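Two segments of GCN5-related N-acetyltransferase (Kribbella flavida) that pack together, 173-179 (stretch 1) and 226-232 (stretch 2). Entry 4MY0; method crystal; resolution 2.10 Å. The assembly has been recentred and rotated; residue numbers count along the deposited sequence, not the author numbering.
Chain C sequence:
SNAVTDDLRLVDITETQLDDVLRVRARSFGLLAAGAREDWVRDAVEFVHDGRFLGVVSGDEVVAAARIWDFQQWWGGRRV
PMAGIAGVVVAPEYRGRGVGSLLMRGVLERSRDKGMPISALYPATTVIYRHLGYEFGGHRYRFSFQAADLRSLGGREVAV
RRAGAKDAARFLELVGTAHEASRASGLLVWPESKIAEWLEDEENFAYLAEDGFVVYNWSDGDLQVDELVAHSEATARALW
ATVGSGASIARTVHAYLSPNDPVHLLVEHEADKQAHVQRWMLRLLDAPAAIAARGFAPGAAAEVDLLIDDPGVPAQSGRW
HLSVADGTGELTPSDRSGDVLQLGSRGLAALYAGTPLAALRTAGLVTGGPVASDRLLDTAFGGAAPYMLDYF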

# COMPACT_ATOMS: atom_id res chain seq x y z
N GLU C 173 -20.74 -4.94 -38.63
CA GLU C 173 -22.08 -5.47 -38.83
C GLU C 173 -22.67 -5.95 -37.50
O GLU C 173 -23.80 -5.63 -37.15
CB GLU C 173 -22.08 -6.61 -39.85
CG GLU C 173 -21.78 -6.19 -41.31
CD GLU C 173 -21.91 -7.35 -42.31
OE1 GLU C 173 -22.00 -7.08 -43.53
OE2 GLU C 173 -21.92 -8.52 -41.88
N LEU C 174 -21.90 -6.75 -36.77
CA LEU C 174 -22.39 -7.33 -35.53
C LEU C 174 -22.73 -6.23 -34.53
O LEU C 174 -23.78 -6.26 -33.88
CB LEU C 174 -21.36 -8.28 -34.94
CG LEU C 174 -21.17 -9.55 -35.76
CD1 LEU C 174 -20.04 -10.41 -35.22
CD2 LEU C 174 -22.47 -10.36 -35.86
N VAL C 175 -21.85 -5.25 -34.42
CA VAL C 175 -22.04 -4.13 -33.50
C VAL C 175 -23.29 -3.36 -33.91
O VAL C 175 -24.12 -3.00 -33.07
CB VAL C 175 -20.81 -3.19 -33.51
CG1 VAL C 175 -21.17 -1.82 -32.97
CG2 VAL C 175 -19.68 -3.79 -32.70
N GLY C 176 -23.43 -3.13 -35.22
CA GLY C 176 -24.54 -2.37 -35.76
C GLY C 176 -25.87 -3.02 -35.42
O GLY C 176 -26.80 -2.36 -34.95
N THR C 177 -25.95 -4.32 -35.66
CA THR C 177 -27.16 -5.07 -35.39
C THR C 177 -27.50 -4.96 -33.90
O THR C 177 -28.64 -4.73 -33.54
CB THR C 177 -27.00 -6.55 -35.79
OG1 THR C 177 -26.69 -6.64 -37.19
CG2 THR C 177 -28.28 -7.33 -35.51
N ALA C 178 -26.50 -5.11 -33.04
CA ALA C 178 -26.73 -5.05 -31.61
C ALA C 178 -27.24 -3.68 -31.15
O ALA C 178 -28.21 -3.58 -30.40
CB ALA C 178 -25.46 -5.43 -30.84
N HIS C 179 -26.59 -2.62 -31.61
CA HIS C 179 -26.92 -1.28 -31.14
C HIS C 179 -28.25 -0.77 -31.68
O HIS C 179 -28.90 0.05 -31.03
CB HIS C 179 -25.78 -0.31 -31.45
CG HIS C 179 -24.53 -0.57 -30.67
ND1 HIS C 179 -24.53 -1.33 -29.52
CD2 HIS C 179 -23.25 -0.19 -30.87
CE1 HIS C 179 -23.30 -1.41 -29.04
NE2 HIS C 179 -22.50 -0.73 -29.85
N ASP C 226 -11.84 -5.14 -23.96
CA ASP C 226 -12.11 -3.84 -24.58
C ASP C 226 -13.55 -3.79 -25.06
O ASP C 226 -14.20 -2.74 -25.03
CB ASP C 226 -11.20 -3.58 -25.78
CG ASP C 226 -9.76 -3.27 -25.39
OD1 ASP C 226 -9.51 -2.91 -24.22
OD2 ASP C 226 -8.89 -3.38 -26.29
N GLU C 227 -14.05 -4.92 -25.54
CA GLU C 227 -15.39 -4.98 -26.08
C GLU C 227 -15.85 -6.42 -26.24
O GLU C 227 -15.09 -7.26 -26.73
CB GLU C 227 -15.49 -4.23 -27.42
CG GLU C 227 -16.91 -4.21 -27.99
CD GLU C 227 -17.06 -3.32 -29.24
OE1 GLU C 227 -16.05 -3.07 -29.93
OE2 GLU C 227 -18.21 -2.89 -29.53
N LEU C 228 -17.09 -6.68 -25.83
CA LEU C 228 -17.73 -7.97 -26.09
C LEU C 228 -19.13 -7.69 -26.60
O LEU C 228 -19.89 -6.95 -25.97
CB LEU C 228 -17.80 -8.83 -24.83
CG LEU C 228 -18.14 -10.30 -25.08
CD1 LEU C 228 -17.46 -11.21 -24.04
CD2 LEU C 228 -19.65 -10.52 -25.10
N VAL C 229 -19.45 -8.28 -27.74
CA VAL C 229 -20.79 -8.16 -28.31
C VAL C 229 -21.34 -9.56 -28.52
O VAL C 229 -20.66 -10.43 -29.07
CB VAL C 229 -20.75 -7.40 -29.65
CG1 VAL C 229 -22.08 -7.50 -30.40
CG2 VAL C 229 -20.38 -5.94 -29.39
N ALA C 230 -22.56 -9.81 -28.07
CA ALA C 230 -23.16 -11.12 -28.25
C ALA C 230 -24.67 -11.01 -28.43
O ALA C 230 -25.35 -10.36 -27.63
CB ALA C 230 -22.84 -12.02 -27.08
N HIS C 231 -25.18 -11.65 -29.48
CA HIS C 231 -26.61 -11.60 -29.77
C HIS C 231 -27.41 -12.70 -29.06
O HIS C 231 -28.61 -12.54 -28.86
CB HIS C 231 -26.85 -11.67 -31.28
CG HIS C 231 -26.25 -10.53 -32.04
ND1 HIS C 231 -26.12 -10.53 -33.41
CD2 HIS C 231 -25.75 -9.34 -31.61
CE1 HIS C 231 -25.57 -9.39 -33.80
NE2 HIS C 231 -25.34 -8.65 -32.73
N SER C 232 -26.75 -13.79 -28.70
CA SER C 232 -27.45 -14.93 -28.10
C SER C 232 -26.78 -15.37 -26.80
O SER C 232 -25.60 -15.11 -26.58
CB SER C 232 -27.52 -16.11 -29.06
OG SER C 232 -26.26 -16.75 -29.16

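The one hydrogen bond between these stretches runs from a side chain to a helix carbonyl that is already in use. H231 NE2 donates to L174 O at 3.1 Å, with an N-H...O angle of 146°. The same oxygen, L174 O, also accepts the helical bond from A178 N at 3.1 Å. A carbonyl oxygen has two lone pairs, so it can serve both donors. The helix keeps its regular bonding, and the strand side gains an anchor on it.

H231 lies just past the end of the strand 227-230. Its CA-to-CB bond points toward the helix, and chi1 is m at -62°. The ring reaches the helix with its NE2 and CE1 atoms leading. L174 O lies at the ring edge, near the ring plane, where an N-H group can point at it. A178 CB is also at the edge, 3.7 Å from H231 NE2. This small methyl group sits close to the imidazole while NE2 still reaches the carbonyl. Two further contacts fall on H231 CE1: L174 CD2 at 3.8 Å and T177 CB at 3.8 Å. Histidine suits this place because it combines a polar donor with a ring whose carbon atoms can also pack against aliphatic groups. It has 79 Å² covered by the helix, more than any other residue of the two stretches.

The helix 173-179 and the strand cross at 67°, and their axes come within 8.7 Å. V229 is the buried residue of the strand in this contact. Its CA-to-CB bond points toward the helix, and its two methyl groups meet different helix residues. V229 CG2 is 4.0 Å from V175 CG2, and V229 CG1 is 4.0 Å from A178 CB. V229 CG1 also lies 4.1 Å from L174 O. These are van der Waals contacts, and a branched, apolar side chain is well shaped for them. A178 CA is 6.8 Å from H231 CA, and V175 CA is 6.7 Å from V229 CA.

E227 extends the contact along the strand, two residues before V229. Its CA-to-CB bond points toward the helix, and chi1 and chi2 are both t, so the chain is stretched out. E227 OE2 comes to 3.6 Å from V175 CG2. This is packing without a hydrogen bond, and E227 is partly exposed. The CA-to-CB bond of V175 is directed sideways, and its CG2 makes the contacts. L174, also sideways, contributes its backbone O as well as CD2.

Strand alternation explains which residues take part. The CA-to-CB bonds of E227 and V229 point toward the helix. That of A230 points away, and L228 is out of reach; neither loses area to the helix. G176 makes no contact either, and a CB there would point away from the strand. The surface buried between the stretches totals 289 Å², summed over both sides. It is a small interface, with apolar packing around V229 and the H231 hydrogen bond beside it.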